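Local coordinates for vacuolar protein sorting-associated protein IST1 (Saccharomyces cerevisiae, PDB 3GGY), which regulates the recruitment of the ATPase VPS4 to the ESCRT-III complex during a late step of sorting cargo into the intralumenal vesicles of multivesicular bodies, at residues H66-L70 with F118-V122; E93-V97 with A108-L112. All blocks are in the same frame, centred on the assembly; numbering follows the deposited sequence.

Interaction 1 of 2, residues H66-L70 with F118-V122; sequences HIELL and FVDEV
Start with His66, which has the most surface covered here. It sits in a regular helical turn, residues 66-70, closed by the bond from Leu70 N to His66 O at 3.0 Å. Its CA-CB bond points at the loop 118-122, and with chi1 in the t well (-170°) and chi2 near 72° the imidazole reaches straight across. There NE2 donates to OE2 of Glu121, 2.6 Å away with an N-H...O angle of 157°: a His-carboxylate hydrogen bond, made at the ring edge. Close to the same ring plane, His66 CE1 lies 3.3 Å from the carbonyl O of Phe118.

The loop segment has no regular helix or strand; it turns through a type I beta turn from Val119 to Val122, with Val122 N bonded to Val119 O at 3.2 Å. That turn puts Glu121 at its third position; its CA-CB bond points at the helix, and chi1 in p (63°) with an off-rotamer chi2 of -99° and chi3 of 45° sets the carboxylate against the imidazole. In the ESCRT-III-like fold of this N-terminal domain, the contact pins the link between helices 105-115 and 125-135 to the long hairpin of helices 8-46 and 50-82. Gln30 of helix 8-46 joins in, its NE2 hydrogen-bonded to the same Glu121 OE2.

Val119, at phi/psi -129/67 and with chi1 in t, fills the space beside the polar pair. The nearest CA atoms of the two segments are Leu70 CA and Val119 CA, 8.3 Å apart. Val119 CG1 packs 3.7 Å from Leu70 CD2, while Val119 CG2 meets Leu69 CD2 at 4.0 Å.

Interaction 2 of 2, residues E93-V97 with A108-L112; sequences EEQLV and AIRSL
Two helical segments face each other here, 93-97 at the start of the short helix 93-99 and 108-112 inside helix 105-115. Their axes come no closer than 12.5 Å, with 113° between the N-to-C directions, and the nearest CA atoms, those of Leu96 and Ile109, are 9.6 Å apart, so the contact is made by side chains, with the backbones well apart. It sets the short helix crosswise to helix 105-115 in the all-helical, ESCRT-III-like N-terminal domain.

The polar part belongs to Arg110 and Glu93. Arg110 leaves its helix with chi1 in m (-72°) and chi2 and chi3 in t, nearly straight, and its NH2 donates to Glu93 OE2 at 2.7 Å and 169° in a salt bridge at the guanidinium edge. Glu93 reaches it with chi1 and chi2 both t. A water spans the pair as well, donating to Glu93 OE2 and accepting from Arg110 NH1, each at 3.0 Å. Arg110 NE is held within its own helix by OD1 of Asn106.

The apolar contact is that of Leu96, chi1 t and chi2 p, whose CD2 comes to 4.0 Å from CG2 of Ile109.

Val97 CG2 makes a van der Waals contact with the guanidinium, 3.5 Å from Arg110 NH2. Phe140 of helix 138-147 touches Glu93, Leu96 and Arg110.

The carboxylate of Glu93 thus balances the charge of buried Arg110, and the water gives NH1 a hydrogen-bond partner.

In the fold
From the N terminus, helix 8-46 comes first and helix 50-82 runs back from it; residues 66-70 on that second helix open the loop that interaction 1 closes at 118-122. Inside this loop, the chain passes through helices 84-87 and 93-99 and enters helix 105-115, where interaction 2 closes a much shorter loop between 93-97 and 108-112. The loop closed by interaction 2 is thus nested inside the one closed by interaction 1. Their centres lie 20 Å apart, and they do not touch. Interaction 1, near the middle of the chain, ties the loop after helix 105-115 to helix 50-82; interaction 2, farther out, ties helix 93-99 to helix 105-115, which itself packs on helix 50-82.

Interaction 1 of 2, residues H66-L70 with F118-V122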
ATOM      1  N   HIS A  66       5.537  -1.136   1.304  1.00  7.68           N
ATOM      2  CA  HIS A  66       4.577  -0.057   1.124  1.00  8.57           C
ATOM      3  C   HIS A  66       4.316   0.179  -0.360  1.00  8.23           C
ATOM      4  O   HIS A  66       3.196   0.470  -0.760  1.00  8.35           O
ATOM      5  CB  HIS A  66       5.086   1.228   1.768  1.00  8.39           C
ATOM      6  CG  HIS A  66       4.052   2.309   1.841  1.00 10.28           C
ATOM      7  ND1 HIS A  66       2.984   2.256   2.712  1.00 10.79           N
ATOM      8  CD2 HIS A  66       3.917   3.461   1.145  1.00 11.53           C
ATOM      9  CE1 HIS A  66       2.235   3.335   2.549  1.00 12.90           C
ATOM     10  NE2 HIS A  66       2.780   4.082   1.605  1.00 11.11           N
ATOM     11  N   ILE A  67       5.352   0.056  -1.184  1.00  7.21           N
ATOM     12  CA  ILE A  67       5.160   0.238  -2.619  1.00  8.90           C
ATOM     13  C   ILE A  67       4.231  -0.861  -3.139  1.00  8.52           C
ATOM     14  O   ILE A  67       3.374  -0.606  -3.978  1.00  9.79           O
ATOM     15  CB  ILE A  67       6.509   0.186  -3.371  1.00  9.51           C
ATOM     16  CG1 ILE A  67       7.297   1.469  -3.094  1.00 11.06           C
ATOM     17  CG2 ILE A  67       6.265   0.014  -4.866  1.00 11.00           C
ATOM     18  CD1 ILE A  67       8.758   1.387  -3.489  1.00 13.36           C
ATOM     19  N   GLU A  68       4.394  -2.081  -2.628  1.00  9.49           N
ATOM     20  CA  GLU A  68       3.537  -3.189  -3.037  1.00 10.25           C
ATOM     21  C   GLU A  68       2.093  -2.869  -2.645  1.00 10.07           C
ATOM     22  O   GLU A  68       1.157  -3.172  -3.384  1.00  9.82           O
ATOM     23  CB  GLU A  68       3.976  -4.483  -2.357  1.00 13.35           C
ATOM     24  CG  GLU A  68       5.398  -4.891  -2.694  1.00 16.63           C
ATOM     25  CD  GLU A  68       5.788  -6.219  -2.072  1.00 22.31           C
ATOM     26  OE1 GLU A  68       5.559  -6.398  -0.855  1.00 25.46           O
ATOM     27  OE2 GLU A  68       6.330  -7.078  -2.799  1.00 26.56           O
ATOM     28  N   LEU A  69       1.911  -2.267  -1.471  1.00  8.82           N
ATOM     29  CA  LEU A  69       0.567  -1.905  -1.022  1.00  7.58           C
ATOM     30  C   LEU A  69      -0.044  -0.941  -2.026  1.00  8.36           C
ATOM     31  O   LEU A  69      -1.184  -1.115  -2.453  1.00  7.96           O
ATOM     32  CB  LEU A  69       0.610  -1.242   0.365  1.00  8.39           C
ATOM     33  CG  LEU A  69      -0.680  -0.595   0.898  1.00  6.95           C
ATOM     34  CD1 LEU A  69      -1.759  -1.651   1.100  1.00 10.63           C
ATOM     35  CD2 LEU A  69      -0.381   0.126   2.226  1.00  8.63           C
ATOM     36  N   LEU A  70       0.718   0.081  -2.407  1.00  7.08           N
ATOM     37  CA  LEU A  70       0.234   1.069  -3.369  1.00  9.01           C
ATOM     38  C   LEU A  70      -0.163   0.429  -4.696  1.00  7.91           C
ATOM     39  O   LEU A  70      -1.142   0.841  -5.312  1.00  8.59           O
ATOM     40  CB  LEU A  70       1.299   2.144  -3.616  1.00  8.91           C
ATOM     41  CG  LEU A  70       1.726   2.967  -2.399  1.00 12.64           C
ATOM     42  CD1 LEU A  70       2.740   4.031  -2.833  1.00 13.46           C
ATOM     43  CD2 LEU A  70       0.511   3.630  -1.770  1.00 15.50           C
ATOM     44  N   PHE A 118      -3.038   4.500   6.651  1.00  8.24           N
ATOM     45  CA  PHE A 118      -1.683   4.096   6.307  1.00  9.70           C
ATOM     46  C   PHE A 118      -1.072   4.716   5.054  1.00  9.80           C
ATOM     47  O   PHE A 118       0.120   4.530   4.793  1.00 12.27           O
ATOM     48  CB  PHE A 118      -1.662   2.574   6.188  1.00 10.48           C
ATOM     49  CG  PHE A 118      -2.135   1.871   7.432  1.00  7.56           C
ATOM     50  CD1 PHE A 118      -1.260   1.620   8.480  1.00 11.85           C
ATOM     51  CD2 PHE A 118      -3.465   1.475   7.558  1.00  9.15           C
ATOM     52  CE1 PHE A 118      -1.697   0.982   9.641  1.00 11.01           C
ATOM     53  CE2 PHE A 118      -3.917   0.836   8.714  1.00 10.77           C
ATOM     54  CZ  PHE A 118      -3.025   0.590   9.758  1.00 10.72           C
ATOM     55  N   VAL A 119      -1.872   5.439   4.279  1.00  8.88           N
ATOM     56  CA  VAL A 119      -1.391   6.061   3.046  1.00 10.24           C
ATOM     57  C   VAL A 119      -1.767   7.544   3.048  1.00 10.75           C
ATOM     58  O   VAL A 119      -2.586   7.995   2.251  1.00 14.28           O
ATOM     59  CB  VAL A 119      -2.008   5.354   1.802  1.00 10.46           C
ATOM     60  CG1 VAL A 119      -1.343   5.848   0.528  1.00 11.85           C
ATOM     61  CG2 VAL A 119      -1.839   3.847   1.932  1.00  9.20           C
ATOM     62  N   ASP A 120      -1.163   8.304   3.955  1.00 14.13           N
ATOM     63  CA  ASP A 120      -1.484   9.724   4.027  1.00 18.07           C
ATOM     64  C   ASP A 120      -0.962  10.504   2.825  1.00 19.11           C
ATOM     65  O   ASP A 120      -1.352  11.655   2.621  1.00 19.67           O
ATOM     66  CB  ASP A 120      -0.970  10.344   5.340  1.00 21.39           C
ATOM     67  CG  ASP A 120       0.525  10.172   5.539  1.00 26.82           C
ATOM     68  OD1 ASP A 120       1.288  10.328   4.566  1.00 27.93           O
ATOM     69  OD2 ASP A 120       0.942   9.898   6.686  1.00 29.75           O
ATOM     70  N   GLU A 121      -0.105   9.880   2.017  1.00 18.15           N
ATOM     71  CA  GLU A 121       0.428  10.556   0.838  1.00 19.01           C
ATOM     72  C   GLU A 121      -0.634  10.712  -0.248  1.00 19.97           C
ATOM     73  O   GLU A 121      -0.430  11.435  -1.222  1.00 20.88           O
ATOM     74  CB  GLU A 121       1.649   9.816   0.270  1.00 17.87           C
ATOM     75  CG  GLU A 121       1.364   8.420  -0.235  1.00 16.06           C
ATOM     76  CD  GLU A 121       1.748   7.352   0.765  1.00 15.29           C
ATOM     77  OE1 GLU A 121       1.435   7.514   1.964  1.00 16.80           O
ATOM     78  OE2 GLU A 121       2.361   6.346   0.346  1.00 13.77           O
ATOM     79  N   VAL A 122      -1.765  10.028  -0.085  1.00 19.18           N
ATOM     80  CA  VAL A 122      -2.869  10.128  -1.037  1.00 18.99           C
ATOM     81  C   VAL A 122      -4.114  10.542  -0.253  1.00 21.09           C
ATOM     82  O   VAL A 122      -4.905   9.703   0.175  1.00 18.21           O
ATOM     83  CB  VAL A 122      -3.126   8.783  -1.754  1.00 18.23           C
ATOM     84  CG1 VAL A 122      -4.288   8.921  -2.729  1.00 19.25           C
ATOM     85  CG2 VAL A 122      -1.873   8.351  -2.496  1.00 19.25           C
TER

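Interaction 2 of 2, residues E93-V97 with A108-L112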
ATOM      1  N   GLU A  93     -24.863  -2.742   3.633  1.00 21.17           N
ATOM      2  CA  GLU A  93     -23.711  -3.614   3.761  1.00 20.04           C
ATOM      3  C   GLU A  93     -24.055  -5.054   3.395  1.00 20.54           C
ATOM      4  O   GLU A  93     -23.214  -5.789   2.885  1.00 20.49           O
ATOM      5  CB  GLU A  93     -23.170  -3.536   5.192  1.00 19.44           C
ATOM      6  CG  GLU A  93     -21.972  -4.412   5.440  1.00 18.87           C
ATOM      7  CD  GLU A  93     -21.216  -4.034   6.697  1.00 18.14           C
ATOM      8  OE1 GLU A  93     -21.714  -3.194   7.484  1.00 19.75           O
ATOM      9  OE2 GLU A  93     -20.118  -4.585   6.899  1.00 18.72           O
ATOM     10  N   GLU A  94     -25.297  -5.458   3.650  1.00 22.08           N
ATOM     11  CA  GLU A  94     -25.727  -6.811   3.321  1.00 24.80           C
ATOM     12  C   GLU A  94     -25.580  -7.028   1.818  1.00 24.29           C
ATOM     13  O   GLU A  94     -25.086  -8.063   1.373  1.00 25.22           O
ATOM     14  CB  GLU A  94     -27.189  -7.019   3.732  1.00 27.49           C
ATOM     15  CG  GLU A  94     -27.815  -8.318   3.222  1.00 33.66           C
ATOM     16  CD  GLU A  94     -27.307  -9.558   3.938  1.00 36.81           C
ATOM     17  OE1 GLU A  94     -26.080  -9.784   3.960  1.00 40.41           O
ATOM     18  OE2 GLU A  94     -28.141 -10.317   4.473  1.00 38.19           O
ATOM     19  N   GLN A  95     -26.011  -6.042   1.038  1.00 25.43           N
ATOM     20  CA  GLN A  95     -25.915  -6.133  -0.414  1.00 25.88           C
ATOM     21  C   GLN A  95     -24.455  -6.240  -0.838  1.00 25.52           C
ATOM     22  O   GLN A  95     -24.090  -7.083  -1.656  1.00 25.38           O
ATOM     23  CB  GLN A  95     -26.545  -4.902  -1.064  1.00 28.25           C
ATOM     24  CG  GLN A  95     -28.042  -4.761  -0.828  1.00 30.47           C
ATOM     25  CD  GLN A  95     -28.601  -3.492  -1.441  1.00 31.81           C
ATOM     26  OE1 GLN A  95     -28.145  -2.391  -1.137  1.00 31.69           O
ATOM     27  NE2 GLN A  95     -29.594  -3.640  -2.307  1.00 32.51           N
ATOM     28  N   LEU A  96     -23.619  -5.382  -0.263  1.00 23.63           N
ATOM     29  CA  LEU A  96     -22.201  -5.369  -0.580  1.00 21.98           C
ATOM     30  C   LEU A  96     -21.543  -6.725  -0.346  1.00 22.49           C
ATOM     31  O   LEU A  96     -20.827  -7.232  -1.207  1.00 23.30           O
ATOM     32  CB  LEU A  96     -21.497  -4.299   0.263  1.00 20.04           C
ATOM     33  CG  LEU A  96     -20.021  -4.023  -0.018  1.00 20.87           C
ATOM     34  CD1 LEU A  96     -19.860  -3.455  -1.421  1.00 18.08           C
ATOM     35  CD2 LEU A  96     -19.487  -3.046   1.016  1.00 17.88           C
ATOM     36  N   VAL A  97     -21.805  -7.324   0.812  1.00 23.36           N
ATOM     37  CA  VAL A  97     -21.204  -8.602   1.167  1.00 24.84           C
ATOM     38  C   VAL A  97     -21.783  -9.835   0.477  1.00 28.73           C
ATOM     39  O   VAL A  97     -21.046 -10.766   0.153  1.00 30.71           O
ATOM     40  CB  VAL A  97     -21.259  -8.819   2.698  1.00 25.40           C
ATOM     41  CG1 VAL A  97     -20.661 -10.164   3.061  1.00 25.42           C
ATOM     42  CG2 VAL A  97     -20.499  -7.705   3.403  1.00 20.84           C
ATOM     43  N   ALA A 108     -12.450  -4.635  -2.576  1.00 12.89           N
ATOM     44  CA  ALA A 108     -11.810  -3.417  -3.054  1.00 13.01           C
ATOM     45  C   ALA A 108     -12.133  -2.167  -2.235  1.00 12.44           C
ATOM     46  O   ALA A 108     -11.228  -1.432  -1.842  1.00 11.59           O
ATOM     47  CB  ALA A 108     -12.172  -3.184  -4.519  1.00 13.51           C
ATOM     48  N   ILE A 109     -13.414  -1.922  -1.978  1.00 11.85           N
ATOM     49  CA  ILE A 109     -13.807  -0.736  -1.228  1.00 11.15           C
ATOM     50  C   ILE A 109     -13.343  -0.802   0.227  1.00  8.83           C
ATOM     51  O   ILE A 109     -12.891   0.197   0.786  1.00 10.26           O
ATOM     52  CB  ILE A 109     -15.336  -0.522  -1.277  1.00 13.91           C
ATOM     53  CG1 ILE A 109     -15.688   0.847  -0.697  1.00 17.36           C
ATOM     54  CG2 ILE A 109     -16.046  -1.634  -0.522  1.00 16.60           C
ATOM     55  CD1 ILE A 109     -15.145   2.014  -1.521  1.00 22.22           C
ATOM     56  N   ARG A 110     -13.443  -1.979   0.842  1.00  9.30           N
ATOM     57  CA  ARG A 110     -13.006  -2.130   2.224  1.00  9.08           C
ATOM     58  C   ARG A 110     -11.504  -1.893   2.352  1.00  9.43           C
ATOM     59  O   ARG A 110     -11.056  -1.235   3.286  1.00  8.64           O
ATOM     60  CB  ARG A 110     -13.352  -3.526   2.744  1.00  9.37           C
ATOM     61  CG  ARG A 110     -14.837  -3.723   2.990  1.00  9.22           C
ATOM     62  CD  ARG A 110     -15.142  -5.151   3.398  1.00  9.09           C
ATOM     63  NE  ARG A 110     -16.576  -5.318   3.598  1.00 10.14           N
ATOM     64  CZ  ARG A 110     -17.216  -5.008   4.719  1.00 12.12           C
ATOM     65  NH1 ARG A 110     -16.551  -4.528   5.759  1.00 10.77           N
ATOM     66  NH2 ARG A 110     -18.536  -5.138   4.782  1.00 13.49           N
ATOM     67  N   SER A 111     -10.728  -2.418   1.406  1.00  9.66           N
ATOM     68  CA  SER A 111      -9.283  -2.248   1.455  1.00  8.17           C
ATOM     69  C   SER A 111      -8.860  -0.790   1.313  1.00  8.34           C
ATOM     70  O   SER A 111      -7.940  -0.335   1.992  1.00  7.83           O
ATOM     71  CB  SER A 111      -8.610  -3.095   0.368  1.00  8.71           C
ATOM     72  OG  SER A 111      -8.818  -4.483   0.615  1.00  9.84           O
ATOM     73  N   LEU A 112      -9.528  -0.057   0.431  1.00  7.08           N
ATOM     74  CA  LEU A 112      -9.191   1.346   0.218  1.00  8.30           C
ATOM     75  C   LEU A 112      -9.520   2.195   1.438  1.00  7.21           C
ATOM     76  O   LEU A 112      -8.763   3.093   1.802  1.00  8.01           O
ATOM     77  CB  LEU A 112      -9.923   1.863  -1.018  1.00  9.46           C
ATOM     78  CG  LEU A 112      -9.331   1.293  -2.309  1.00  9.34           C
ATOM     79  CD1 LEU A 112     -10.278   1.554  -3.475  1.00 10.19           C
ATOM     80  CD2 LEU A 112      -7.968   1.923  -2.569  1.00 10.45           C
TER
HETATM   81  O   HOH W   1     -17.812  -3.122   8.113  1.00 11.41           O